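Local coordinates for gluconate kinase (Lactobacillus acidophilus, PDB 3LL3), which binds ATP and D-xylulose and, as a member of the FGGY carbohydrate kinase family, probably transfers a phosphate group from ATP to gluconate or a related sugar, at residues L242-V247 and R266-Q271; V247-S252 and A396-G401; K185-D190 and A285-Y290; V422-Q427 and Q453-D458. All blocks are in the same frame, centred on the assembly; numbering follows the deposited sequence.

Interaction 1 of 4, residues L242-V247 and R266-Q271; sequences LSTIGV and RTIVDQ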
loop_
_atom_site.group_PDB
_atom_site.type_symbol
_atom_site.label_atom_id
_atom_site.label_comp_id
_atom_site.label_asym_id
_atom_site.label_seq_id
_atom_site.Cartn_x
_atom_site.Cartn_y
_atom_site.Cartn_z
ATOM N N LEU A 242 29.466 -21.336 -4.081
ATOM C CA LEU A 242 29.411 -22.588 -3.355
ATOM C C LEU A 242 27.973 -22.979 -2.964
ATOM O O LEU A 242 27.614 -24.154 -3.045
ATOM C CB LEU A 242 30.326 -22.538 -2.137
ATOM C CG LEU A 242 31.814 -22.515 -2.518
ATOM C CD1 LEU A 242 32.712 -22.505 -1.287
ATOM C CD2 LEU A 242 32.151 -23.689 -3.406
ATOM N N SER A 243 27.175 -22.006 -2.531
ATOM C CA SER A 243 25.781 -22.248 -2.200
ATOM C C SER A 243 25.002 -22.754 -3.412
ATOM O O SER A 243 24.037 -23.475 -3.254
ATOM C CB SER A 243 25.112 -20.976 -1.676
ATOM O OG SER A 243 25.549 -20.725 -0.360
ATOM N N THR A 244 25.418 -22.346 -4.612
ATOM C CA THR A 244 24.766 -22.774 -5.852
ATOM C C THR A 244 25.142 -24.216 -6.243
ATOM O O THR A 244 24.250 -25.083 -6.420
ATOM C CB THR A 244 25.083 -21.809 -7.014
ATOM O OG1 THR A 244 24.772 -20.473 -6.616
ATOM C CG2 THR A 244 24.258 -22.173 -8.252
ATOM N N ILE A 245 26.440 -24.494 -6.373
ATOM C CA ILE A 245 26.824 -25.872 -6.641
ATOM C C ILE A 245 26.506 -26.781 -5.443
ATOM O O ILE A 245 26.282 -27.966 -5.616
ATOM C CB ILE A 245 28.300 -26.043 -7.075
ATOM C CG1 ILE A 245 29.258 -25.792 -5.910
ATOM C CG2 ILE A 245 28.627 -25.131 -8.262
ATOM C CD1 ILE A 245 30.714 -26.230 -6.212
ATOM N N GLY A 246 26.474 -26.217 -4.235
ATOM C CA GLY A 246 26.128 -26.969 -3.032
ATOM C C GLY A 246 24.683 -27.480 -2.955
ATOM O O GLY A 246 24.344 -28.296 -2.070
ATOM N N VAL A 247 23.835 -26.994 -3.859
ATOM C CA VAL A 247 22.465 -27.497 -3.998
ATOM C C VAL A 247 22.309 -28.215 -5.333
ATOM O O VAL A 247 21.198 -28.431 -5.828
ATOM C CB VAL A 247 21.387 -26.390 -3.821
ATOM C CG1 VAL A 247 21.463 -25.781 -2.415
ATOM C CG2 VAL A 247 21.475 -25.303 -4.919
ATOM N N ARG A 266 20.010 -17.641 -8.325
ATOM C CA ARG A 266 21.251 -17.803 -9.078
ATOM C C ARG A 266 21.226 -18.978 -10.045
ATOM O O ARG A 266 20.496 -19.959 -9.856
ATOM C CB ARG A 266 22.407 -18.069 -8.137
ATOM C CG ARG A 266 22.584 -17.074 -7.046
ATOM C CD ARG A 266 23.668 -17.560 -6.129
ATOM N NE ARG A 266 23.857 -16.689 -4.979
ATOM C CZ ARG A 266 23.517 -17.006 -3.731
ATOM N NH1 ARG A 266 22.960 -18.192 -3.457
ATOM N NH2 ARG A 266 23.752 -16.128 -2.752
ATOM N N THR A 267 22.087 -18.891 -11.046
ATOM C CA THR A 267 22.238 -19.953 -12.020
ATOM C C THR A 267 23.627 -19.861 -12.642
ATOM O O THR A 267 24.240 -18.802 -12.627
ATOM C CB THR A 267 21.136 -19.872 -13.104
ATOM O OG1 THR A 267 21.120 -21.089 -13.860
ATOM C CG2 THR A 267 21.369 -18.669 -14.039
ATOM N N ILE A 268 24.122 -20.967 -13.183
ATOM C CA ILE A 268 25.463 -21.011 -13.747
ATOM C C ILE A 268 25.367 -21.258 -15.243
ATOM O O ILE A 268 24.686 -22.198 -15.677
ATOM C CB ILE A 268 26.290 -22.108 -13.060
ATOM C CG1 ILE A 268 26.560 -21.706 -11.604
ATOM C CG2 ILE A 268 27.588 -22.380 -13.825
ATOM C CD1 ILE A 268 27.149 -22.791 -10.751
ATOM N N VAL A 269 26.025 -20.401 -16.025
ATOM C CA VAL A 269 25.956 -20.468 -17.486
ATOM C C VAL A 269 27.357 -20.655 -18.061
ATOM O O VAL A 269 28.351 -20.477 -17.341
ATOM C CB VAL A 269 25.283 -19.207 -18.089
ATOM C CG1 VAL A 269 23.842 -19.134 -17.650
ATOM C CG2 VAL A 269 26.021 -17.939 -17.641
ATOM N N ASP A 270 27.459 -21.018 -19.339
ATOM C CA ASP A 270 28.780 -21.379 -19.888
ATOM C C ASP A 270 29.566 -20.227 -20.511
ATOM O O ASP A 270 30.675 -20.424 -21.006
ATOM C CB ASP A 270 28.703 -22.553 -20.867
ATOM C CG ASP A 270 27.756 -22.300 -22.022
ATOM O OD1 ASP A 270 27.344 -21.144 -22.250
ATOM O OD2 ASP A 270 27.413 -23.280 -22.712
ATOM N N GLN A 271 29.001 -19.031 -20.490
ATOM C CA GLN A 271 29.723 -17.873 -20.993
ATOM C C GLN A 271 29.324 -16.598 -20.254
ATOM O O GLN A 271 28.276 -16.559 -19.599
ATOM C CB GLN A 271 29.537 -17.743 -22.515
ATOM C CG GLN A 271 28.105 -17.587 -22.990
ATOM C CD GLN A 271 27.961 -17.808 -24.495
ATOM O OE1 GLN A 271 28.889 -18.297 -25.150
ATOM N NE2 GLN A 271 26.797 -17.455 -25.047
#
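The guanidinium of Arg-266 is met obliquely by Ser-243 CB and Thr-244 OG1, with Ser-243 CB 3.9 Å from Arg-266 NH1. The closer approach is to the aliphatic part of the arginine: Thr-244 OG1 stands 3.2 Å from Arg-266 CD, while the chain runs extended from CG to NE past the helix. Arg-266 also touches the bound D-xylulose, so this face of the helix backs a residue of the sugar pocket. Thr-244 OG1 is anti to the carbonyl carbon (chi1 -53°) and is hydrogen-bonded to Gly-240 O one helical turn earlier. Its other branch, CG2, rests 3.9 Å from Ile-268 CD1, the two side chains running past one another with opposite sense. The same CD1 methyl reaches Ile-245 CG2 at 3.7 Å and so sits against two neighbouring helix residues. An alanine in place of Thr-244 would probably open a gap beside Ile-268 CD1 and leave Gly-240 O without its side-chain donor. Helix 239-245 lies between two layers: Thr-244 and Ile-268 both pack on Leu-291 of strand 289-296, and Thr-244 also touches Ala-256 of strand 254-259, whereas Leu-242 and Ile-245 lean on Ala-433 of helix 429-441.

Interaction 2 of 4, residues V247-S252 and A396-G401; sequences VNAIDS and AINATG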
loop_
_atom_site.group_PDB
_atom_site.type_symbol
_atom_site.label_atom_id
_atom_site.label_comp_id
_atom_site.label_asym_id
_atom_site.label_seq_id
_atom_site.Cartn_x
_atom_site.Cartn_y
_atom_site.Cartn_z
ATOM N N VAL A 247 23.835 -26.994 -3.859
ATOM C CA VAL A 247 22.465 -27.497 -3.998
ATOM C C VAL A 247 22.309 -28.215 -5.333
ATOM O O VAL A 247 21.198 -28.431 -5.828
ATOM C CB VAL A 247 21.387 -26.390 -3.821
ATOM C CG1 VAL A 247 21.463 -25.781 -2.415
ATOM C CG2 VAL A 247 21.475 -25.303 -4.919
ATOM N N ASN A 248 23.451 -28.599 -5.900
ATOM C CA ASN A 248 23.503 -29.346 -7.155
ATOM C C ASN A 248 22.962 -28.587 -8.355
ATOM O O ASN A 248 22.484 -29.192 -9.312
ATOM C CB ASN A 248 22.764 -30.678 -7.032
ATOM C CG ASN A 248 23.264 -31.702 -8.023
ATOM O OD1 ASN A 248 24.405 -31.618 -8.477
ATOM N ND2 ASN A 248 22.419 -32.673 -8.370
ATOM N N ALA A 249 22.996 -27.263 -8.301
ATOM C CA ALA A 249 22.581 -26.479 -9.462
ATOM C C ALA A 249 23.818 -26.084 -10.246
ATOM O O ALA A 249 24.260 -24.941 -10.190
ATOM C CB ALA A 249 21.771 -25.250 -9.042
ATOM N N ILE A 250 24.379 -27.039 -10.979
ATOM C CA ILE A 250 25.727 -26.864 -11.549
ATOM C C ILE A 250 25.668 -26.335 -12.974
ATOM O O ILE A 250 26.691 -25.932 -13.544
ATOM C CB ILE A 250 26.527 -28.174 -11.522
ATOM C CG1 ILE A 250 25.849 -29.196 -12.430
ATOM C CG2 ILE A 250 26.616 -28.705 -10.099
ATOM C CD1 ILE A 250 26.539 -30.518 -12.477
ATOM N N ASP A 251 24.468 -26.313 -13.545
ATOM C CA ASP A 251 24.316 -25.811 -14.910
ATOM C C ASP A 251 22.998 -25.075 -15.113
ATOM O O ASP A 251 22.161 -25.008 -14.204
ATOM C CB ASP A 251 24.501 -26.923 -15.955
ATOM C CG ASP A 251 23.512 -28.066 -15.785
ATOM O OD1 ASP A 251 22.318 -27.814 -15.501
ATOM O OD2 ASP A 251 23.946 -29.229 -15.948
ATOM N N SER A 252 22.825 -24.532 -16.312
ATOM C CA SER A 252 21.713 -23.638 -16.608
ATOM C C SER A 252 20.331 -24.305 -16.630
ATOM O O SER A 252 19.319 -23.609 -16.688
ATOM C CB SER A 252 21.958 -22.934 -17.938
ATOM O OG SER A 252 22.072 -23.895 -18.971
ATOM N N ALA A 396 14.007 -27.054 -12.931
ATOM C CA ALA A 396 13.799 -27.167 -11.500
ATOM C C ALA A 396 14.471 -25.992 -10.813
ATOM O O ALA A 396 15.422 -25.422 -11.337
ATOM C CB ALA A 396 14.344 -28.478 -10.962
ATOM N N ILE A 397 13.936 -25.636 -9.655
ATOM C CA ILE A 397 14.529 -24.663 -8.763
ATOM C C ILE A 397 14.936 -25.438 -7.532
ATOM O O ILE A 397 14.076 -26.029 -6.855
ATOM C CB ILE A 397 13.510 -23.596 -8.293
ATOM C CG1 ILE A 397 12.787 -22.945 -9.479
ATOM C CG2 ILE A 397 14.212 -22.568 -7.417
ATOM C CD1 ILE A 397 13.680 -22.245 -10.440
ATOM N N ASN A 398 16.238 -25.478 -7.260
ATOM C CA ASN A 398 16.743 -26.101 -6.046
ATOM C C ASN A 398 16.717 -25.107 -4.897
ATOM O O ASN A 398 17.449 -24.117 -4.913
ATOM C CB ASN A 398 18.153 -26.646 -6.269
ATOM C CG ASN A 398 18.213 -27.623 -7.429
ATOM O OD1 ASN A 398 19.272 -28.141 -7.781
ATOM N ND2 ASN A 398 17.072 -27.875 -8.030
ATOM N N ALA A 399 15.884 -25.392 -3.901
ATOM C CA ALA A 399 15.473 -24.400 -2.916
ATOM C C ALA A 399 15.882 -24.709 -1.490
ATOM O O ALA A 399 15.764 -25.843 -1.023
ATOM C CB ALA A 399 13.956 -24.209 -2.982
ATOM N N THR A 400 16.306 -23.674 -0.785
ATOM C CA THR A 400 16.719 -23.793 0.601
ATOM C C THR A 400 16.327 -22.514 1.334
ATOM O O THR A 400 15.941 -21.538 0.703
ATOM C CB THR A 400 18.255 -23.937 0.702
ATOM O OG1 THR A 400 18.888 -22.856 0.006
ATOM C CG2 THR A 400 18.736 -25.265 0.088
ATOM N N GLY A 401 16.458 -22.515 2.654
ATOM C CA GLY A 401 16.272 -21.315 3.444
ATOM C C GLY A 401 15.056 -21.353 4.348
ATOM O O GLY A 401 14.059 -21.957 4.011
#
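Asn-398 is the first residue of strand 396-400 to meet loop 247-252, and it carries most of the contact. Its CB lies 3.8 Å from Val-247 CG2, the two side chains passing with opposite sense. Further out, its terminal amide lies near the main chain of Val-247 and the methyl of Ala-249. Ala-399 turns its own methyl from the loop, and Thr-400 is the next to touch: its CG2 meets Val-247 CG1 at 3.7 Å. Val-247 thus spans two alternate residues on one face of the strand, CG2 against Asn-398 and CG1 against Thr-400. The Thr-400 hydroxyl sits between its backbone N and carbonyl carbon (chi1 54°) and is hydrogen-bonded to Asn-258 OD1, leaving the methyl to make the apolar contact. Gly-401 follows and touches the bound ATP; with phi 113° and psi 148°, a side chain there would jam against the carbonyl oxygen of Thr-400. Across the contact, the loop begins with a Schellman motif that ends helix 239-245: Asn-248, at positive phi, is its C-prime residue, and Ala-249 N reaches back to Thr-244 O. The chain is thereby turned from the helix toward strand 254-259. Strand 396-400 runs parallel to both neighbours, 254-259 and 421-424. Asn-398 shares backbone hydrogen bonds with Cys-255 and Leu-257, while Ile-397 and Ala-399 bond to Val-422; Val-247 also covers Ala-256, which places the helix end and its loop over this part of the sheet.

Interaction 3 of 4, residues K185-D190 and A285-Y290; sequences KTLTWD and ADKTHY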
loop_
_atom_site.group_PDB
_atom_site.type_symbol
_atom_site.label_atom_id
_atom_site.label_comp_id
_atom_site.label_asym_id
_atom_site.label_seq_id
_atom_site.Cartn_x
_atom_site.Cartn_y
_atom_site.Cartn_z
ATOM N N LYS A 185 36.122 -11.109 -19.682
ATOM C CA LYS A 185 36.688 -11.804 -20.842
ATOM C C LYS A 185 38.077 -12.397 -20.611
ATOM O O LYS A 185 38.392 -13.460 -21.132
ATOM C CB LYS A 185 36.740 -10.876 -22.054
ATOM C CG LYS A 185 35.416 -10.715 -22.770
ATOM C CD LYS A 185 35.454 -9.479 -23.673
ATOM C CE LYS A 185 34.050 -9.069 -24.120
ATOM N NZ LYS A 185 33.980 -7.617 -24.470
ATOM N N THR A 186 38.914 -11.701 -19.854
ATOM C CA THR A 186 40.276 -12.171 -19.623
ATOM C C THR A 186 40.378 -13.002 -18.350
ATOM O O THR A 186 41.272 -13.844 -18.220
ATOM C CB THR A 186 41.255 -11.003 -19.509
ATOM O OG1 THR A 186 40.969 -10.256 -18.320
ATOM C CG2 THR A 186 41.139 -10.095 -20.731
ATOM N N LEU A 187 39.448 -12.777 -17.418
ATOM C CA LEU A 187 39.540 -13.374 -16.084
ATOM C C LEU A 187 40.854 -13.013 -15.381
ATOM O O LEU A 187 41.386 -13.785 -14.582
ATOM C CB LEU A 187 39.328 -14.893 -16.124
ATOM C CG LEU A 187 38.002 -15.314 -16.769
ATOM C CD1 LEU A 187 37.713 -16.785 -16.572
ATOM C CD2 LEU A 187 36.840 -14.453 -16.237
ATOM N N THR A 188 41.378 -11.832 -15.684
ATOM C CA THR A 188 42.363 -11.225 -14.801
ATOM C C THR A 188 41.933 -9.774 -14.552
ATOM O O THR A 188 40.916 -9.343 -15.088
ATOM C CB THR A 188 43.787 -11.326 -15.368
ATOM O OG1 THR A 188 44.729 -10.881 -14.373
ATOM C CG2 THR A 188 43.908 -10.517 -16.645
ATOM N N TRP A 189 42.667 -9.040 -13.722
ATOM C CA TRP A 189 42.291 -7.660 -13.402
ATOM C C TRP A 189 42.178 -6.827 -14.670
ATOM O O TRP A 189 42.973 -6.994 -15.586
ATOM C CB TRP A 189 43.309 -7.022 -12.454
ATOM C CG TRP A 189 43.598 -7.857 -11.243
ATOM C CD1 TRP A 189 44.822 -8.335 -10.834
ATOM C CD2 TRP A 189 42.641 -8.338 -10.289
ATOM N NE1 TRP A 189 44.673 -9.075 -9.679
ATOM C CE2 TRP A 189 43.349 -9.091 -9.326
ATOM C CE3 TRP A 189 41.264 -8.184 -10.142
ATOM C CZ2 TRP A 189 42.718 -9.685 -8.239
ATOM C CZ3 TRP A 189 40.633 -8.793 -9.066
ATOM C CH2 TRP A 189 41.357 -9.527 -8.128
ATOM N N ASP A 190 41.170 -5.959 -14.728
ATOM C CA ASP A 190 40.969 -5.063 -15.864
ATOM C C ASP A 190 41.988 -3.911 -15.778
ATOM O O ASP A 190 41.952 -3.125 -14.823
ATOM C CB ASP A 190 39.538 -4.521 -15.848
ATOM C CG ASP A 190 39.189 -3.748 -17.100
ATOM O OD1 ASP A 190 38.585 -4.343 -18.008
ATOM O OD2 ASP A 190 39.540 -2.546 -17.192
ATOM N N ALA A 285 33.413 -18.109 -12.513
ATOM C CA ALA A 285 33.959 -19.144 -11.636
ATOM C C ALA A 285 35.212 -19.753 -12.296
ATOM O O ALA A 285 36.181 -20.131 -11.629
ATOM C CB ALA A 285 32.894 -20.228 -11.368
ATOM N N ASP A 286 35.168 -19.843 -13.619
ATOM C CA ASP A 286 36.325 -20.216 -14.429
ATOM C C ASP A 286 35.937 -19.927 -15.863
ATOM O O ASP A 286 34.918 -19.260 -16.114
ATOM C CB ASP A 286 36.704 -21.681 -14.243
ATOM C CG ASP A 286 35.537 -22.617 -14.495
ATOM O OD1 ASP A 286 35.026 -22.666 -15.640
ATOM O OD2 ASP A 286 35.129 -23.307 -13.543
ATOM N N LYS A 287 36.731 -20.399 -16.810
ATOM C CA LYS A 287 36.525 -19.965 -18.192
ATOM C C LYS A 287 35.189 -20.399 -18.788
ATOM O O LYS A 287 34.688 -19.768 -19.712
ATOM C CB LYS A 287 37.678 -20.418 -19.096
ATOM C CG LYS A 287 38.857 -19.461 -19.093
ATOM C CD LYS A 287 38.439 -18.062 -19.553
ATOM C CE LYS A 287 38.024 -18.040 -21.011
ATOM N NZ LYS A 287 38.082 -16.646 -21.537
ATOM N N THR A 288 34.611 -21.470 -18.260
ATOM C CA THR A 288 33.384 -22.015 -18.833
ATOM C C THR A 288 32.216 -22.097 -17.844
ATOM O O THR A 288 31.252 -22.816 -18.088
ATOM C CB THR A 288 33.635 -23.417 -19.432
ATOM O OG1 THR A 288 33.976 -24.333 -18.380
ATOM C CG2 THR A 288 34.781 -23.360 -20.457
ATOM N N HIS A 289 32.317 -21.372 -16.730
ATOM C CA HIS A 289 31.249 -21.318 -15.732
ATOM C C HIS A 289 31.147 -19.897 -15.164
ATOM O O HIS A 289 32.120 -19.373 -14.616
ATOM C CB HIS A 289 31.483 -22.330 -14.593
ATOM C CG HIS A 289 31.533 -23.756 -15.047
ATOM N ND1 HIS A 289 32.661 -24.318 -15.608
ATOM C CD2 HIS A 289 30.598 -24.735 -15.021
ATOM C CE1 HIS A 289 32.417 -25.583 -15.909
ATOM N NE2 HIS A 289 31.169 -25.859 -15.569
ATOM N N TYR A 290 29.964 -19.299 -15.302
ATOM C CA TYR A 290 29.687 -17.938 -14.859
ATOM C C TYR A 290 28.435 -17.915 -13.988
ATOM O O TYR A 290 27.390 -18.422 -14.380
ATOM C CB TYR A 290 29.546 -16.999 -16.080
ATOM C CG TYR A 290 30.818 -17.020 -16.892
ATOM C CD1 TYR A 290 31.095 -18.078 -17.752
ATOM C CD2 TYR A 290 31.784 -16.034 -16.735
ATOM C CE1 TYR A 290 32.279 -18.129 -18.473
ATOM C CE2 TYR A 290 32.982 -16.084 -17.447
ATOM C CZ TYR A 290 33.220 -17.132 -18.314
ATOM O OH TYR A 290 34.405 -17.188 -19.020
HETATM O O HOH W 1 40.630 -16.059 -20.284
#
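Leu-187 of loop 185-190 lays its CD1 methyl across Lys-287, in the type I beta turn from Asp-286 to His-289 that closes the hairpin of strands 281-284 and 289-296. The two side chains meet at a slant, and the contact is tight, with Leu-187 CD1 only 3.3 Å from Lys-287 CD. The other methyl of the leucine comes obliquely to the Tyr-290 ring, Leu-187 CD2 lying 4.4 Å from Tyr-290 CE2. In Lys-287, bends at chi2 (-59°) and chi3 (-67°) turn CD and CE from an extended course, CD lying against the leucine methyl. Its ammonium reaches the loop's main chain: Lys-287 NZ gives a weak hydrogen bond to Lys-185 O at 3.2 Å. A water accepts from Lys-287 NZ at 2.9 Å and donates to Thr-186 O, making a second link. Loop 185-190 is shaped by an ST turn in which Thr-188 N donates to Thr-186 OG1. Within the hairpin, Tyr-290 OH donates to Lys-287 O at 2.7 Å, approaching from above the carbonyl plane. A phenylalanine in place of Tyr-290 would probably leave Lys-287 O without this partner and the turn less firmly tied to the ring beside Leu-187. Pro-284 packs against both Leu-187 and Tyr-290. The turn itself is gripped by one carboxylate oxygen: in an Asx turn Asp-286 OD1 accepts from Thr-288 N at 2.9 Å on its anti lone pair, and its syn lone pair takes His-289 ND1, also at 2.9 Å and nearly in the imidazole plane.

Interaction 4 of 4, residues V422-Q427 and Q453-D458; sequences VTMKEQ and QFAQAD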
loop_
_atom_site.group_PDB
_atom_site.type_symbol
_atom_site.label_atom_id
_atom_site.label_comp_id
_atom_site.label_asym_id
_atom_site.label_seq_id
_atom_site.Cartn_x
_atom_site.Cartn_y
_atom_site.Cartn_z
ATOM N N VAL A 422 12.513 -28.084 -5.879
ATOM C CA VAL A 422 13.202 -29.201 -5.244
ATOM C C VAL A 422 13.888 -28.769 -3.964
ATOM O O VAL A 422 14.796 -27.939 -3.993
ATOM C CB VAL A 422 14.264 -29.807 -6.177
ATOM C CG1 VAL A 422 14.926 -30.996 -5.511
ATOM C CG2 VAL A 422 13.646 -30.177 -7.509
ATOM N N THR A 423 13.464 -29.330 -2.837
ATOM C CA THR A 423 14.081 -29.000 -1.564
ATOM C C THR A 423 15.228 -29.970 -1.329
ATOM O O THR A 423 15.258 -31.049 -1.913
ATOM C CB THR A 423 13.077 -29.042 -0.401
ATOM O OG1 THR A 423 12.354 -30.280 -0.444
ATOM C CG2 THR A 423 12.101 -27.896 -0.518
HETATM N N MSE A 424 16.182 -29.571 -0.500
HETATM C CA MSE A 424 17.431 -30.318 -0.358
HETATM C C MSE A 424 17.550 -30.889 1.038
HETATM O O MSE A 424 17.048 -30.312 2.004
HETATM C CB MSE A 424 18.640 -29.412 -0.640
HETATM C CG MSE A 424 18.475 -28.555 -1.883
HETATM SE SE MSE A 424 18.300 -29.633 -3.525
HETATM C CE MSE A 424 20.016 -30.614 -3.360
ATOM N N LYS A 425 18.229 -32.021 1.144
ATOM C CA LYS A 425 18.468 -32.623 2.451
ATOM C C LYS A 425 19.374 -31.735 3.298
ATOM O O LYS A 425 19.184 -31.636 4.511
ATOM C CB LYS A 425 19.027 -34.045 2.312
ATOM C CG LYS A 425 18.006 -35.016 1.716
ATOM C CD LYS A 425 18.516 -36.459 1.636
ATOM C CE LYS A 425 17.467 -37.356 0.961
ATOM N NZ LYS A 425 18.023 -38.676 0.519
ATOM N N GLU A 426 20.329 -31.064 2.652
ATOM C CA GLU A 426 21.286 -30.214 3.370
ATOM C C GLU A 426 21.151 -28.716 3.102
ATOM O O GLU A 426 21.389 -28.233 1.984
ATOM C CB GLU A 426 22.723 -30.640 3.069
ATOM C CG GLU A 426 23.756 -29.821 3.859
ATOM C CD GLU A 426 23.495 -29.900 5.358
ATOM O OE1 GLU A 426 23.389 -28.836 6.009
ATOM O OE2 GLU A 426 23.369 -31.039 5.875
ATOM N N GLN A 427 20.810 -27.968 4.144
ATOM C CA GLN A 427 20.667 -26.526 4.003
ATOM C C GLN A 427 22.029 -25.832 3.984
ATOM O O GLN A 427 22.147 -24.739 3.443
ATOM C CB GLN A 427 19.791 -25.933 5.114
ATOM C CG GLN A 427 18.432 -26.594 5.243
ATOM C CD GLN A 427 17.534 -26.300 4.059
ATOM O OE1 GLN A 427 17.149 -27.208 3.310
ATOM N NE2 GLN A 427 17.191 -25.025 3.884
ATOM N N GLN A 453 26.212 -36.475 -5.394
ATOM C CA GLN A 453 26.090 -37.568 -4.448
ATOM C C GLN A 453 26.042 -37.057 -3.024
ATOM O O GLN A 453 25.583 -37.758 -2.120
ATOM C CB GLN A 453 27.181 -38.619 -4.632
ATOM C CG GLN A 453 28.573 -38.137 -4.466
ATOM C CD GLN A 453 29.575 -39.242 -4.759
ATOM O OE1 GLN A 453 29.714 -40.207 -3.985
ATOM N NE2 GLN A 453 30.277 -39.113 -5.886
ATOM N N PHE A 454 26.491 -35.821 -2.832
ATOM C CA PHE A 454 26.531 -35.229 -1.506
ATOM C C PHE A 454 25.363 -34.279 -1.305
ATOM O O PHE A 454 24.776 -34.228 -0.232
ATOM C CB PHE A 454 27.875 -34.519 -1.303
ATOM C CG PHE A 454 29.042 -35.438 -1.493
ATOM C CD1 PHE A 454 29.339 -36.390 -0.533
ATOM C CD2 PHE A 454 29.781 -35.411 -2.657
ATOM C CE1 PHE A 454 30.379 -37.271 -0.712
ATOM C CE2 PHE A 454 30.832 -36.282 -2.842
ATOM C CZ PHE A 454 31.131 -37.216 -1.867
ATOM N N ALA A 455 25.044 -33.532 -2.358
ATOM C CA ALA A 455 23.995 -32.533 -2.323
ATOM C C ALA A 455 22.745 -33.206 -2.828
ATOM O O ALA A 455 22.413 -33.099 -4.000
ATOM C CB ALA A 455 24.363 -31.339 -3.219
ATOM N N GLN A 456 22.059 -33.927 -1.949
ATOM C CA GLN A 456 20.912 -34.708 -2.382
ATOM C C GLN A 456 19.565 -34.004 -2.183
ATOM O O GLN A 456 19.371 -33.239 -1.235
ATOM C CB GLN A 456 20.921 -36.083 -1.708
ATOM C CG GLN A 456 22.086 -36.940 -2.152
ATOM C CD GLN A 456 21.850 -38.407 -1.905
ATOM O OE1 GLN A 456 20.774 -38.936 -2.206
ATOM N NE2 GLN A 456 22.863 -39.083 -1.356
ATOM N N ALA A 457 18.653 -34.284 -3.103
ATOM C CA ALA A 457 17.312 -33.725 -3.109
ATOM C C ALA A 457 16.414 -34.435 -2.092
ATOM O O ALA A 457 16.545 -35.635 -1.869
ATOM C CB ALA A 457 16.729 -33.859 -4.493
ATOM N N ASP A 458 15.493 -33.688 -1.491
ATOM C CA ASP A 458 14.621 -34.234 -0.464
ATOM C C ASP A 458 13.201 -34.410 -0.981
ATOM O O ASP A 458 12.749 -35.535 -1.161
ATOM C CB ASP A 458 14.596 -33.345 0.776
ATOM C CG ASP A 458 13.850 -33.992 1.927
ATOM O OD1 ASP A 458 13.842 -35.234 1.978
ATOM O OD2 ASP A 458 13.267 -33.281 2.772
HETATM O O HOH W 2 12.710 -30.939 2.348
HETATM O O HOH W 3 21.445 -31.746 0.054
#
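Bends at chi2 (-62°) and chi3 (-58°) curl Met-424, present as selenomethionine, back toward the segment 453-458 although its CB leads away. The CE methyl ends 3.4 Å from Gln-456 O and 3.5 Å from Ala-455 O, close to two successive carbonyl oxygens. Lys-425 does the contrary: extended beyond CG (chi2 -177°), it stretches over the partner chain, with Lys-425 CE 3.4 Å from Ala-457 O. It runs obliquely to Gln-456 and at about a right angle to Asp-458. Lys-425 NZ and Asp-458 OD1, opposite in charge, remain 5.6 Å apart, so any attraction between them is likely to be modest. Val-422 CG1 presses on the Ala-457 methyl, CB, at 3.5 Å. Two nearly straight backbone bonds join the chains: Asp-458 N donates to Thr-423 O at 2.7 Å, and Lys-425 N to Gln-456 O at 2.9 Å. Between them Met-424 and Ala-457 form an antiparallel non-hydrogen-bonded pair whose side chains diverge. Gln-456 O has a further donor in a water that also accepts from Glu-426 N, tying the chain just past the strand to its partner. Gln-456 NE2 turns back to hydrogen-bond Gln-453 O. Thr-423 OG1 is hydrogen-bonded to Lys-459 O, and the backbones of these two residues also pair. This is an edge pairing of a mixed beta sheet: strand 457-461 is the outermost strand of the sheet within this chain, beside 421-424, in the C-terminal half of a kinase whose two family regions both belong to the actin-like ATPase clan.

All four contacts reach one mixed sheet, ordered 281-284, 289-296, 263-269, 254-259, 396-400, 421-424, 457-461. Interaction 3 lies toward the first end and interaction 4 at the last, their centres about 29 Å apart; interactions 1 and 2, about 8 Å apart, lie between and share Val-247. Along the chain interaction 1 is nested within the loop closed by interaction 3, interaction 2 alternates with both, and interaction 4 comes after all. Interactions 2 and 4 meet through the paired strands 396-400 and 421-424. Together they join helix 239-245 and loop 185-190 to a sheet that carries Arg-266 of the sugar pocket and leads into Gly-401 at the ATP.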